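Local coordinates for A-type flavoprotein (Giardia intestinalis, PDB 2Q9U), which scavenges oxygen as a flavodiiron protein, probably passing electrons from a bound flavin mononucleotide to a diiron centre where oxygen is reduced, at residues Ile54-Tyr59 / Ala91-Asp96; Val81-Ala86 / Glu114-Leu119; Cys108-Gln113 / Trp127-Asp132. One frame throughout, in Å; residues are numbered along the deposited sequence.

Contact 1. Residues Ile54-Tyr59 / Ala91-Asp96; sequences IDSVKY and ASSLKD
Ser93 lays its short side chain against the carbonyl of Val57, and the two segments are pinned together there. With OG anti to its own carbonyl carbon and beside its backbone N (chi1 -71°), the hydroxyl turns back to the acceptor that its amide already uses. Ser93 N reaches Val57 O at 3.1 Å, nearly along the C=O axis, while Ser93 OG gives a second hydrogen bond to Val57 O at 2.8 Å, coming from well above the carbonyl plane. The carbonyl oxygen of the buried Val57 is thus gripped twice by one residue.

Ser92 works in the reverse direction. Its OG, in the crowded position between backbone N and carbonyl carbon, accepts from Tyr59 N at 2.7 Å and also bonds to Gly88 O, which helps fix its rotation. The same oxygen lies at the edge of the Tyr59 ring, 3.3 Å from Tyr59 CD2. Beyond Ser93, Ser56 OG sits 3.5 Å from Ser93 CB and close to Leu94 CD2, buried with no hydrogen-bonding partner in the model.

The type I turn from Ala91 to Leu94 leads into helix 94-97, and residues 54-59 run from strand 52-54 toward helix 62-72. Trp65 of helix 62-72 packs on Ser56, Val57 and Leu94, whereas Leu116 and Tyr120 of helix 110-120 back Ala91.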
ATOM      1  N   ILE A  54      29.576  21.904   3.377  1.00 11.65           N
ATOM      2  CA  ILE A  54      28.332  22.385   3.984  1.00 11.19           C
ATOM      3  C   ILE A  54      27.376  21.206   4.112  1.00 11.03           C
ATOM      4  O   ILE A  54      27.000  20.584   3.119  1.00 10.20           O
ATOM      5  CB  ILE A  54      27.659  23.473   3.118  1.00 10.99           C
ATOM      6  CG1 ILE A  54      28.678  24.556   2.686  1.00 10.90           C
ATOM      7  CG2 ILE A  54      26.389  24.050   3.841  1.00 10.47           C
ATOM      8  CD1 ILE A  54      29.184  25.427   3.850  1.00 13.23           C
ATOM      9  N   ASP A  55      27.013  20.910   5.350  1.00 10.38           N
ATOM     10  CA  ASP A  55      26.077  19.847   5.713  1.00 11.82           C
ATOM     11  C   ASP A  55      26.533  18.405   5.452  1.00 11.37           C
ATOM     12  O   ASP A  55      27.501  18.164   4.749  1.00 12.32           O
ATOM     13  CB  ASP A  55      24.654  20.150   5.164  1.00 11.54           C
ATOM     14  CG  ASP A  55      24.040  21.398   5.830  1.00 14.46           C
ATOM     15  OD1 ASP A  55      24.283  21.597   7.062  1.00 12.61           O
ATOM     16  OD2 ASP A  55      23.351  22.176   5.126  1.00 16.05           O
ATOM     17  N   SER A  56      25.828  17.459   6.064  1.00 11.73           N
ATOM     18  CA  SER A  56      26.063  16.044   5.821  1.00 11.00           C
ATOM     19  C   SER A  56      24.775  15.421   5.242  1.00 11.38           C
ATOM     20  O   SER A  56      23.936  16.133   4.679  1.00 10.33           O
ATOM     21  CB  SER A  56      26.511  15.370   7.129  1.00 12.13           C
ATOM     22  OG  SER A  56      26.883  14.013   6.940  1.00 11.26           O
ATOM     23  N   VAL A  57      24.638  14.095   5.365  1.00 11.02           N
ATOM     24  CA  VAL A  57      23.485  13.351   4.825  1.00 11.78           C
ATOM     25  C   VAL A  57      23.093  12.242   5.814  1.00 12.54           C
ATOM     26  O   VAL A  57      23.879  11.906   6.698  1.00 11.57           O
ATOM     27  CB  VAL A  57      23.769  12.676   3.440  1.00 11.55           C
ATOM     28  CG1 VAL A  57      24.187  13.711   2.347  1.00 10.76           C
ATOM     29  CG2 VAL A  57      24.817  11.591   3.553  1.00 10.26           C
ATOM     30  N   LYS A  58      21.906  11.663   5.597  1.00 12.88           N
ATOM     31  CA  LYS A  58      21.381  10.561   6.409  1.00 14.35           C
ATOM     32  C   LYS A  58      22.365   9.379   6.373  1.00 14.49           C
ATOM     33  O   LYS A  58      22.875   9.049   5.292  1.00 12.64           O
ATOM     34  CB  LYS A  58      20.030  10.145   5.824  1.00 15.06           C
ATOM     35  CG  LYS A  58      19.064   9.514   6.833  1.00 17.04           C
ATOM     36  CD  LYS A  58      17.833   8.973   6.088  1.00 16.96           C
ATOM     37  CE  LYS A  58      16.723  10.023   5.876  1.00 21.82           C
ATOM     38  NZ  LYS A  58      15.451   9.440   5.227  1.00 21.40           N
ATOM     39  N   TYR A  59      22.602   8.734   7.532  1.00 14.50           N
ATOM     40  CA  TYR A  59      23.641   7.695   7.688  1.00 14.98           C
ATOM     41  C   TYR A  59      23.678   6.545   6.644  1.00 14.52           C
ATOM     42  O   TYR A  59      24.757   6.089   6.297  1.00 13.96           O
ATOM     43  CB  TYR A  59      23.679   7.140   9.150  1.00 16.72           C
ATOM     44  CG  TYR A  59      22.487   6.253   9.454  1.00 19.10           C
ATOM     45  CD1 TYR A  59      22.505   4.877   9.125  1.00 20.03           C
ATOM     46  CD2 TYR A  59      21.321   6.796  10.013  1.00 20.19           C
ATOM     47  CE1 TYR A  59      21.389   4.055   9.363  1.00 20.59           C
ATOM     48  CE2 TYR A  59      20.197   5.984  10.272  1.00 22.08           C
ATOM     49  CZ  TYR A  59      20.245   4.613   9.942  1.00 22.77           C
ATOM     50  OH  TYR A  59      19.134   3.811  10.173  1.00 23.52           O
ATOM     51  N   ALA A  91      22.599  15.015   8.932  1.00 11.33           N
ATOM     52  CA  ALA A  91      23.614  14.958   9.988  1.00 11.11           C
ATOM     53  C   ALA A  91      24.033  13.570  10.446  1.00 12.06           C
ATOM     54  O   ALA A  91      25.125  13.418  10.993  1.00 12.03           O
ATOM     55  CB  ALA A  91      23.173  15.837  11.216  1.00 10.80           C
ATOM     56  N   SER A  92      23.181  12.557  10.245  1.00 11.93           N
ATOM     57  CA  SER A  92      23.395  11.309  10.972  1.00 12.92           C
ATOM     58  C   SER A  92      24.614  10.497  10.524  1.00 13.09           C
ATOM     59  O   SER A  92      25.117   9.656  11.302  1.00 13.96           O
ATOM     60  CB  SER A  92      22.138  10.442  11.020  1.00 13.02           C
ATOM     61  OG  SER A  92      21.704  10.080   9.726  1.00 13.02           O
ATOM     62  N   SER A  93      25.116  10.764   9.313  1.00 12.85           N
ATOM     63  CA  SER A  93      26.408  10.159   8.889  1.00 12.85           C
ATOM     64  C   SER A  93      27.556  10.574   9.818  1.00 13.14           C
ATOM     65  O   SER A  93      28.592   9.918   9.862  1.00 13.71           O
ATOM     66  CB  SER A  93      26.749  10.545   7.452  1.00 12.43           C
ATOM     67  OG  SER A  93      25.897   9.911   6.508  1.00 12.39           O
ATOM     68  N   LEU A  94      27.406  11.678  10.542  1.00 13.68           N
ATOM     69  CA  LEU A  94      28.502  12.109  11.406  1.00 14.32           C
ATOM     70  C   LEU A  94      28.721  11.167  12.602  1.00 15.51           C
ATOM     71  O   LEU A  94      29.845  11.069  13.107  1.00 15.66           O
ATOM     72  CB  LEU A  94      28.315  13.545  11.883  1.00 13.68           C
ATOM     73  CG  LEU A  94      28.233  14.648  10.819  1.00 13.50           C
ATOM     74  CD1 LEU A  94      28.103  15.996  11.496  1.00 14.19           C
ATOM     75  CD2 LEU A  94      29.403  14.588   9.842  1.00 12.54           C
ATOM     76  N   LYS A  95      27.660  10.502  13.064  1.00 16.69           N
ATOM     77  CA  LYS A  95      27.790   9.578  14.213  1.00 18.54           C
ATOM     78  C   LYS A  95      28.984   8.632  14.058  1.00 18.99           C
ATOM     79  O   LYS A  95      29.849   8.560  14.931  1.00 19.83           O
ATOM     80  CB  LYS A  95      26.504   8.781  14.451  1.00 18.28           C
ATOM     81  CG  LYS A  95      26.526   8.000  15.757  1.00 21.29           C
ATOM     82  CD  LYS A  95      25.187   7.348  16.060  1.00 27.94           C
ATOM     83  CE  LYS A  95      25.166   6.811  17.486  1.00 32.51           C
ATOM     84  NZ  LYS A  95      26.419   6.069  17.868  1.00 36.27           N
ATOM     85  N   ASP A  96      29.020   7.912  12.942  1.00 18.71           N
ATOM     86  CA  ASP A  96      29.986   6.837  12.753  1.00 19.59           C
ATOM     87  C   ASP A  96      31.242   7.346  12.054  1.00 18.80           C
ATOM     88  O   ASP A  96      32.240   6.633  11.953  1.00 19.11           O
ATOM     89  CB  ASP A  96      29.364   5.693  11.949  1.00 20.00           C
ATOM     90  CG  ASP A  96      28.579   4.729  12.817  1.00 23.91           C
ATOM     91  OD1 ASP A  96      28.955   4.544  13.993  1.00 28.74           O
ATOM     92  OD2 ASP A  96      27.585   4.157  12.323  1.00 28.11           O
TER

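Contact 2. Residues Val81-Ala86 / Glu114-Leu119; sequences VVMNHA and EHLKIL. With FEO (mu-oxo-diiron), chain G.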
ATOM      1  N   VAL A  81      33.757  21.718   8.247  1.00 12.84           N
ATOM      2  CA  VAL A  81      32.434  21.144   7.922  1.00 11.82           C
ATOM      3  C   VAL A  81      31.415  21.997   8.658  1.00 11.93           C
ATOM      4  O   VAL A  81      31.370  22.023   9.898  1.00 11.59           O
ATOM      5  CB  VAL A  81      32.305  19.677   8.336  1.00 12.35           C
ATOM      6  CG1 VAL A  81      30.928  19.124   7.913  1.00 12.25           C
ATOM      7  CG2 VAL A  81      33.431  18.848   7.724  1.00 11.80           C
ATOM      8  N   VAL A  82      30.625  22.720   7.876  1.00 11.76           N
ATOM      9  CA  VAL A  82      29.612  23.604   8.391  1.00 11.60           C
ATOM     10  C   VAL A  82      28.290  22.848   8.493  1.00 12.13           C
ATOM     11  O   VAL A  82      27.792  22.310   7.497  1.00 11.83           O
ATOM     12  CB  VAL A  82      29.415  24.826   7.473  1.00 12.18           C
ATOM     13  CG1 VAL A  82      28.222  25.662   7.918  1.00 12.34           C
ATOM     14  CG2 VAL A  82      30.713  25.682   7.357  1.00 11.34           C
ATOM     15  N   MET A  83      27.700  22.880   9.686  1.00 12.78           N
ATOM     16  CA  MET A  83      26.431  22.203   9.973  1.00 13.24           C
ATOM     17  C   MET A  83      25.334  23.209  10.294  1.00 13.77           C
ATOM     18  O   MET A  83      25.439  23.956  11.248  1.00 13.95           O
ATOM     19  CB  MET A  83      26.619  21.199  11.140  1.00 13.36           C
ATOM     20  CG  MET A  83      27.562  20.021  10.815  1.00 12.81           C
ATOM     21  SD  MET A  83      27.088  19.011   9.391  1.00 14.10           S
ATOM     22  CE  MET A  83      25.595  18.218   9.990  1.00 14.49           C
ATOM     23  N   ASN A  84      24.286  23.240   9.459  1.00 13.87           N
ATOM     24  CA  ASN A  84      23.235  24.239   9.571  1.00 13.38           C
ATOM     25  C   ASN A  84      22.126  23.772  10.490  1.00 13.37           C
ATOM     26  O   ASN A  84      21.288  24.577  10.893  1.00 13.27           O
ATOM     27  CB  ASN A  84      22.623  24.489   8.180  1.00 13.35           C
ATOM     28  CG  ASN A  84      23.534  25.288   7.276  1.00 15.72           C
ATOM     29  OD1 ASN A  84      23.883  24.849   6.161  1.00 19.92           O
ATOM     30  ND2 ASN A  84      23.925  26.455   7.738  1.00 12.51           N
ATOM     31  N   HIS A  85      22.081  22.462  10.762  1.00 13.02           N
ATOM     32  CA  HIS A  85      20.859  21.812  11.310  1.00 13.22           C
ATOM     33  C   HIS A  85      21.267  20.406  11.787  1.00 12.06           C
ATOM     34  O   HIS A  85      22.084  19.757  11.143  1.00 12.10           O
ATOM     35  CB  HIS A  85      19.828  21.784  10.172  1.00 13.14           C
ATOM     36  CG  HIS A  85      18.473  21.230  10.513  1.00 14.42           C
ATOM     37  ND1 HIS A  85      17.821  21.454  11.705  1.00 15.04           N
ATOM     38  CD2 HIS A  85      17.598  20.550   9.733  1.00 13.74           C
ATOM     39  CE1 HIS A  85      16.631  20.870  11.675  1.00 14.92           C
ATOM     40  NE2 HIS A  85      16.464  20.326  10.483  1.00 13.52           N
ATOM     41  N   ALA A  86      20.735  19.945  12.916  1.00 11.56           N
ATOM     42  CA  ALA A  86      21.206  18.703  13.506  1.00 11.64           C
ATOM     43  C   ALA A  86      20.308  17.502  13.171  1.00 12.09           C
ATOM     44  O   ALA A  86      20.617  16.371  13.556  1.00 11.24           O
ATOM     45  CB  ALA A  86      21.326  18.856  15.032  1.00 12.57           C
ATOM     46  N   GLU A 114      25.115  21.523  20.631  1.00 17.34           N
ATOM     47  CA  GLU A 114      24.408  20.790  21.693  1.00 19.91           C
ATOM     48  C   GLU A 114      23.564  19.629  21.147  1.00 18.75           C
ATOM     49  O   GLU A 114      23.599  18.517  21.685  1.00 18.09           O
ATOM     50  CB  GLU A 114      23.537  21.763  22.495  1.00 19.84           C
ATOM     51  CG  GLU A 114      24.405  22.691  23.359  1.00 23.89           C
ATOM     52  CD  GLU A 114      23.659  23.837  24.019  1.00 24.28           C
ATOM     53  OE1 GLU A 114      22.519  24.163  23.621  1.00 30.63           O
ATOM     54  OE2 GLU A 114      24.236  24.417  24.968  1.00 29.42           O
ATOM     55  N   HIS A 115      22.824  19.889  20.067  1.00 18.56           N
ATOM     56  CA  HIS A 115      21.954  18.875  19.476  1.00 18.49           C
ATOM     57  C   HIS A 115      22.766  17.788  18.755  1.00 17.44           C
ATOM     58  O   HIS A 115      22.460  16.602  18.893  1.00 17.89           O
ATOM     59  CB  HIS A 115      20.875  19.508  18.568  1.00 18.82           C
ATOM     60  CG  HIS A 115      19.843  20.313  19.310  1.00 22.16           C
ATOM     61  ND1 HIS A 115      18.935  21.130  18.669  1.00 23.90           N
ATOM     62  CD2 HIS A 115      19.604  20.460  20.639  1.00 25.77           C
ATOM     63  CE1 HIS A 115      18.173  21.735  19.567  1.00 25.09           C
ATOM     64  NE2 HIS A 115      18.556  21.342  20.770  1.00 25.76           N
ATOM     65  N   LEU A 116      23.794  18.183  17.991  1.00 16.56           N
ATOM     66  CA  LEU A 116      24.678  17.215  17.339  1.00 15.86           C
ATOM     67  C   LEU A 116      25.332  16.258  18.351  1.00 16.35           C
ATOM     68  O   LEU A 116      25.416  15.043  18.136  1.00 16.28           O
ATOM     69  CB  LEU A 116      25.799  17.931  16.540  1.00 15.25           C
ATOM     70  CG  LEU A 116      25.411  18.613  15.233  1.00 14.30           C
ATOM     71  CD1 LEU A 116      26.570  19.520  14.718  1.00 15.44           C
ATOM     72  CD2 LEU A 116      24.987  17.595  14.174  1.00 15.32           C
ATOM     73  N   LYS A 117      25.826  16.814  19.448  1.00 16.64           N
ATOM     74  CA  LYS A 117      26.436  15.959  20.478  1.00 16.83           C
ATOM     75  C   LYS A 117      25.441  14.991  21.123  1.00 17.70           C
ATOM     76  O   LYS A 117      25.770  13.821  21.342  1.00 18.52           O
ATOM     77  CB  LYS A 117      27.122  16.806  21.548  1.00 17.01           C
ATOM     78  CG  LYS A 117      28.416  17.459  21.166  1.00 16.51           C
ATOM     79  CD  LYS A 117      28.820  18.387  22.326  1.00 21.12           C
ATOM     80  CE  LYS A 117      30.104  19.126  22.055  1.00 25.97           C
ATOM     81  NZ  LYS A 117      30.528  19.962  23.243  1.00 27.37           N
ATOM     82  N   ILE A 118      24.222  15.449  21.400  1.00 18.70           N
ATOM     83  CA  ILE A 118      23.218  14.577  22.052  1.00 19.24           C
ATOM     84  C   ILE A 118      22.779  13.455  21.112  1.00 18.50           C
ATOM     85  O   ILE A 118      22.634  12.292  21.520  1.00 18.09           O
ATOM     86  CB  ILE A 118      21.980  15.367  22.523  1.00 20.12           C
ATOM     87  CG1 ILE A 118      22.349  16.258  23.711  1.00 22.63           C
ATOM     88  CG2 ILE A 118      20.886  14.395  22.997  1.00 21.54           C
ATOM     89  CD1 ILE A 118      21.275  17.223  24.094  1.00 27.97           C
ATOM     90  N   LEU A 119      22.634  13.787  19.848  1.00 17.48           N
ATOM     91  CA  LEU A 119      22.201  12.844  18.855  1.00 16.96           C
ATOM     92  C   LEU A 119      23.276  11.855  18.424  1.00 16.97           C
ATOM     93  O   LEU A 119      22.998  10.774  18.077  1.00 17.26           O
ATOM     94  CB  LEU A 119      21.620  13.555  17.649  1.00 16.15           C
ATOM     95  CG  LEU A 119      20.269  14.172  17.925  1.00 16.66           C
ATOM     96  CD1 LEU A 119      19.853  15.134  16.900  1.00 15.52           C
ATOM     97  CD2 LEU A 119      19.230  13.103  18.160  1.00 16.54           C
TER
HETATM   98 FE1  FEO G 701      15.689  18.170   6.129  1.00 11.41          FE
HETATM   99 FE2  FEO G 701      14.767  19.428   9.213  1.00 14.54          FE
HETATM  100  O   FEO G 701      15.852  18.206   7.970  1.00 11.74           O
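Residues 81-86 leave strand 80-82 and pass residues 114-119 of helix 110-120, drawing closest where the CA atoms of Ala86 and Leu116 are 5.4 Å apart. No hydrogen bond joins the two segments, so apolar packing makes the contact.

Ala86 is its centre. The methyl points at the helix and touches His115 CB at 3.6 Å from Ala86 CB, with Leu116 CD2 at 4.0 Å from the same methyl. Leu116 chi1 (-74°) carries CG toward the strand side, and chi2 (168°) sets the two methyls on different residues: CD2 rests on Ala86, and CD1 lies 4.0 Å from Met83 CB as the two side chains cross obliquely. One turn further on, Leu119 CD1 reaches Ala86 O at 3.6 Å; that oxygen also takes a hydrogen bond from Tyr120 OH.

The preceding residue faces the other way. His85, with CG anti to its backbone N (chi1 -177°), turns its ring from the helix and binds FE2 of the mu-oxo-diiron through NE2 at 2.3 Å. Glu87, His152 and Asp171 also bind iron of the cluster. Asp155 is a second-shell residue: OD1 accepts from His85 ND1 and Ala86 N, while OD2 bonds to His115 ND1, so one carboxylate ties the iron ligand to the helix and would be expected to make the imidazole a stronger donor to iron.

Strand 80-82 is flanked in the sheet by strands 52-54 and 105-108, and helix 110-120 also packs on Trp127 of strand 127-129. Phe382 of the second subunit meets His115 and Leu119.

Contact 3. Residues Cys108-Gln113 / Trp127-Asp132; sequences CTKKCQ and WLIVDD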
ATOM      1  N   CYS A 108      29.381  25.495  13.671  1.00 14.61           N
ATOM      2  CA  CYS A 108      27.950  25.624  13.855  1.00 14.46           C
ATOM      3  C   CYS A 108      27.667  26.520  15.043  1.00 15.00           C
ATOM      4  O   CYS A 108      28.587  26.935  15.754  1.00 15.40           O
ATOM      5  CB  CYS A 108      27.338  24.226  14.092  1.00 14.45           C
ATOM      6  SG  CYS A 108      28.089  23.314  15.503  1.00 15.93           S
ATOM      7  N   THR A 109      26.391  26.810  15.257  1.00 15.57           N
ATOM      8  CA  THR A 109      25.950  27.603  16.399  1.00 16.63           C
ATOM      9  C   THR A 109      25.969  26.724  17.658  1.00 16.52           C
ATOM     10  O   THR A 109      26.073  25.498  17.582  1.00 16.54           O
ATOM     11  CB  THR A 109      24.513  28.125  16.195  1.00 16.83           C
ATOM     12  OG1 THR A 109      23.629  27.009  16.052  1.00 17.39           O
ATOM     13  CG2 THR A 109      24.397  29.053  14.961  1.00 16.46           C
ATOM     14  N   LYS A 110      25.842  27.360  18.811  1.00 17.50           N
ATOM     15  CA  LYS A 110      25.866  26.645  20.078  1.00 18.03           C
ATOM     16  C   LYS A 110      24.707  25.643  20.180  1.00 17.66           C
ATOM     17  O   LYS A 110      24.901  24.480  20.576  1.00 17.13           O
ATOM     18  CB  LYS A 110      25.850  27.628  21.246  1.00 18.76           C
ATOM     19  CG  LYS A 110      25.902  26.954  22.623  1.00 20.00           C
ATOM     20  CD  LYS A 110      27.059  25.968  22.761  1.00 24.97           C
ATOM     21  CE  LYS A 110      28.298  26.596  23.368  1.00 27.38           C
ATOM     22  NZ  LYS A 110      29.415  25.601  23.432  1.00 27.05           N
ATOM     23  N   LYS A 111      23.518  26.080  19.777  1.00 17.95           N
ATOM     24  CA  LYS A 111      22.354  25.204  19.817  1.00 17.96           C
ATOM     25  C   LYS A 111      22.558  23.982  18.916  1.00 16.90           C
ATOM     26  O   LYS A 111      22.228  22.856  19.300  1.00 15.37           O
ATOM     27  CB  LYS A 111      21.083  25.973  19.471  1.00 18.12           C
ATOM     28  CG  LYS A 111      19.821  25.150  19.638  1.00 21.98           C
ATOM     29  CD  LYS A 111      19.583  24.755  21.111  1.00 25.79           C
ATOM     30  CE  LYS A 111      18.870  25.856  21.855  1.00 27.94           C
ATOM     31  NZ  LYS A 111      18.508  25.395  23.209  1.00 30.00           N
ATOM     32  N   CYS A 112      23.129  24.209  17.734  1.00 16.05           N
ATOM     33  CA  CYS A 112      23.397  23.105  16.812  1.00 15.67           C
ATOM     34  C   CYS A 112      24.414  22.131  17.412  1.00 15.56           C
ATOM     35  O   CYS A 112      24.184  20.936  17.406  1.00 14.99           O
ATOM     36  CB  CYS A 112      23.802  23.599  15.420  1.00 15.78           C
ATOM     37  SG  CYS A 112      23.906  22.260  14.200  1.00 16.35           S
ATOM     38  N   GLN A 113      25.502  22.643  17.979  1.00 15.28           N
ATOM     39  CA  GLN A 113      26.496  21.780  18.628  1.00 16.60           C
ATOM     40  C   GLN A 113      25.900  20.912  19.749  1.00 17.09           C
ATOM     41  O   GLN A 113      26.144  19.708  19.791  1.00 17.88           O
ATOM     42  CB  GLN A 113      27.673  22.598  19.165  1.00 16.49           C
ATOM     43  CG  GLN A 113      28.733  21.747  19.913  1.00 18.26           C
ATOM     44  CD  GLN A 113      29.546  22.580  20.884  1.00 20.44           C
ATOM     45  OE1 GLN A 113      29.012  23.475  21.546  1.00 19.98           O
ATOM     46  NE2 GLN A 113      30.855  22.317  20.950  1.00 18.62           N
ATOM     47  N   TRP A 127      35.514  21.834  17.436  1.00 18.05           N
ATOM     48  CA  TRP A 127      34.393  22.708  17.144  1.00 17.63           C
ATOM     49  C   TRP A 127      34.837  24.152  16.986  1.00 18.35           C
ATOM     50  O   TRP A 127      35.817  24.589  17.595  1.00 18.14           O
ATOM     51  CB  TRP A 127      33.378  22.641  18.298  1.00 18.16           C
ATOM     52  CG  TRP A 127      32.846  21.266  18.587  1.00 17.67           C
ATOM     53  CD1 TRP A 127      33.309  20.366  19.521  1.00 17.47           C
ATOM     54  CD2 TRP A 127      31.726  20.655  17.954  1.00 16.51           C
ATOM     55  NE1 TRP A 127      32.547  19.220  19.485  1.00 18.85           N
ATOM     56  CE2 TRP A 127      31.556  19.377  18.542  1.00 19.10           C
ATOM     57  CE3 TRP A 127      30.849  21.057  16.927  1.00 18.61           C
ATOM     58  CZ2 TRP A 127      30.553  18.489  18.127  1.00 19.44           C
ATOM     59  CZ3 TRP A 127      29.834  20.182  16.530  1.00 17.81           C
ATOM     60  CH2 TRP A 127      29.695  18.911  17.131  1.00 17.98           C
ATOM     61  N   LEU A 128      34.123  24.886  16.142  1.00 17.68           N
ATOM     62  CA  LEU A 128      34.181  26.334  16.125  1.00 18.01           C
ATOM     63  C   LEU A 128      32.746  26.803  16.240  1.00 18.86           C
ATOM     64  O   LEU A 128      31.944  26.606  15.309  1.00 18.35           O
ATOM     65  CB  LEU A 128      34.822  26.863  14.833  1.00 18.13           C
ATOM     66  CG  LEU A 128      34.812  28.380  14.664  1.00 17.92           C
ATOM     67  CD1 LEU A 128      35.538  29.104  15.816  1.00 18.94           C
ATOM     68  CD2 LEU A 128      35.391  28.768  13.297  1.00 19.36           C
ATOM     69  N   ILE A 129      32.418  27.400  17.380  1.00 18.95           N
ATOM     70  CA  ILE A 129      31.071  27.924  17.608  1.00 19.11           C
ATOM     71  C   ILE A 129      30.903  29.339  17.041  1.00 19.90           C
ATOM     72  O   ILE A 129      31.669  30.277  17.380  1.00 20.01           O
ATOM     73  CB  ILE A 129      30.668  27.864  19.100  1.00 19.37           C
ATOM     74  CG1 ILE A 129      30.770  26.420  19.660  1.00 20.29           C
ATOM     75  CG2 ILE A 129      29.257  28.455  19.303  1.00 19.03           C
ATOM     76  CD1 ILE A 129      30.125  25.307  18.784  1.00 17.69           C
ATOM     77  N   VAL A 130      29.902  29.491  16.172  1.00 19.32           N
ATOM     78  CA  VAL A 130      29.664  30.752  15.454  1.00 19.36           C
ATOM     79  C   VAL A 130      28.325  31.334  15.861  1.00 19.88           C
ATOM     80  O   VAL A 130      27.497  30.636  16.458  1.00 19.92           O
ATOM     81  CB  VAL A 130      29.728  30.559  13.911  1.00 19.40           C
ATOM     82  CG1 VAL A 130      31.149  30.128  13.496  1.00 18.85           C
ATOM     83  CG2 VAL A 130      28.671  29.544  13.417  1.00 18.68           C
ATOM     84  N   ASP A 131      28.127  32.613  15.554  1.00 19.56           N
ATOM     85  CA  ASP A 131      26.849  33.266  15.769  1.00 19.70           C
ATOM     86  C   ASP A 131      26.588  34.249  14.645  1.00 19.06           C
ATOM     87  O   ASP A 131      27.322  34.251  13.661  1.00 18.74           O
ATOM     88  CB  ASP A 131      26.813  33.955  17.146  1.00 20.76           C
ATOM     89  CG  ASP A 131      27.875  35.026  17.302  1.00 22.03           C
ATOM     90  OD1 ASP A 131      28.501  35.425  16.300  1.00 20.71           O
ATOM     91  OD2 ASP A 131      28.073  35.478  18.460  1.00 26.59           O
ATOM     92  N   ASP A 132      25.554  35.087  14.791  1.00 19.57           N
ATOM     93  CA  ASP A 132      25.117  35.954  13.714  1.00 20.51           C
ATOM     94  C   ASP A 132      26.040  37.155  13.488  1.00 20.77           C
ATOM     95  O   ASP A 132      25.815  37.958  12.587  1.00 20.23           O
ATOM     96  CB  ASP A 132      23.639  36.360  13.871  1.00 21.55           C
ATOM     97  CG  ASP A 132      23.405  37.393  14.977  1.00 24.55           C
ATOM     98  OD1 ASP A 132      24.323  37.691  15.775  1.00 25.85           O
ATOM     99  OD2 ASP A 132      22.272  37.923  15.027  1.00 30.22           O
TER
HETATM  100  O   HOH W   1      26.267  30.269  18.585  1.00 17.77           O
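Trp127 opens the last strand of a beta-alpha-beta unit, in which strand 105-108, helix 110-120 and strand 127-129 follow one another and the two strands pair in parallel within the metallo-beta-lactamase-like domain. The Trp127 indole is roofed by Gln113 from the first turn of the helix. Gln113 CG stands 3.7 Å from the centroid of the six-membered ring, a CH-pi contact only 10° off the normal. The glutamine chain, extended beyond CG, continues across the same face until Gln113 NE2 lies 3.3 Å from Trp127 CG; the amide and indole planes are 69° apart, so the amide is tilted steeply over the ring. Cys108 adds its sulfur obliquely, with SG 3.7 Å from Trp127 CZ3.

At Leu128 the backbone takes over: its carbonyl oxygen accepts from Cys108 N nearly along the C=O axis. Ile129 is the bridge partner of Cys108, and both side chains lie on the sheet face toward the helix. Its CD1 approaches the Gln113 amide, 3.5 Å from Gln113 CD, with the two chains crossing at about a right angle. Its CG2 meets the start of the helix near Lys110 N. The Gln113 carboxamide is held at its oxygen: Lys110, bent at chi2 and chi3, hydrogen-bonds through NZ to Gln113 OE1 at 2.9 Å, in the carbonyl plane.

Val130 N returns the strand pairing with a bond to Cys108 O, approaching from above the carbonyl plane. Val130 CG2 packs against that same carbonyl, while Phe145 of strand 142-147 and Val107 also touch the valine. Beside Val130, Thr109 sits at the N-cap and takes a weak bond from Cys112 N on its OG1, and a water links Lys110 N to Val130 O, 2.5 Å from that oxygen.

Helix 110-120 is shared by contacts 2 and 3, whose centres are about 9 Å apart. Leu116 joins them directly, its CD1 lying 3.8 Å from Trp127 CZ3. Contacts 1 and 2 are also about 9 Å apart between centres and are tied by polar bonds: Asp55 N probably hydrogen-bonds to Val82 O at 2.7 Å, and Asp55 OD1 to Asn84 N. Contacts 1 and 3 do not touch, with about 7 Å between nearest atoms, so contact 2 bridges them. Contact 2 alone contributes an iron ligand; the Lys58 side chain of contact 1 lies about 8 Å from the mu-oxo-diiron, and that of Thr109 in contact 3 about 14 Å.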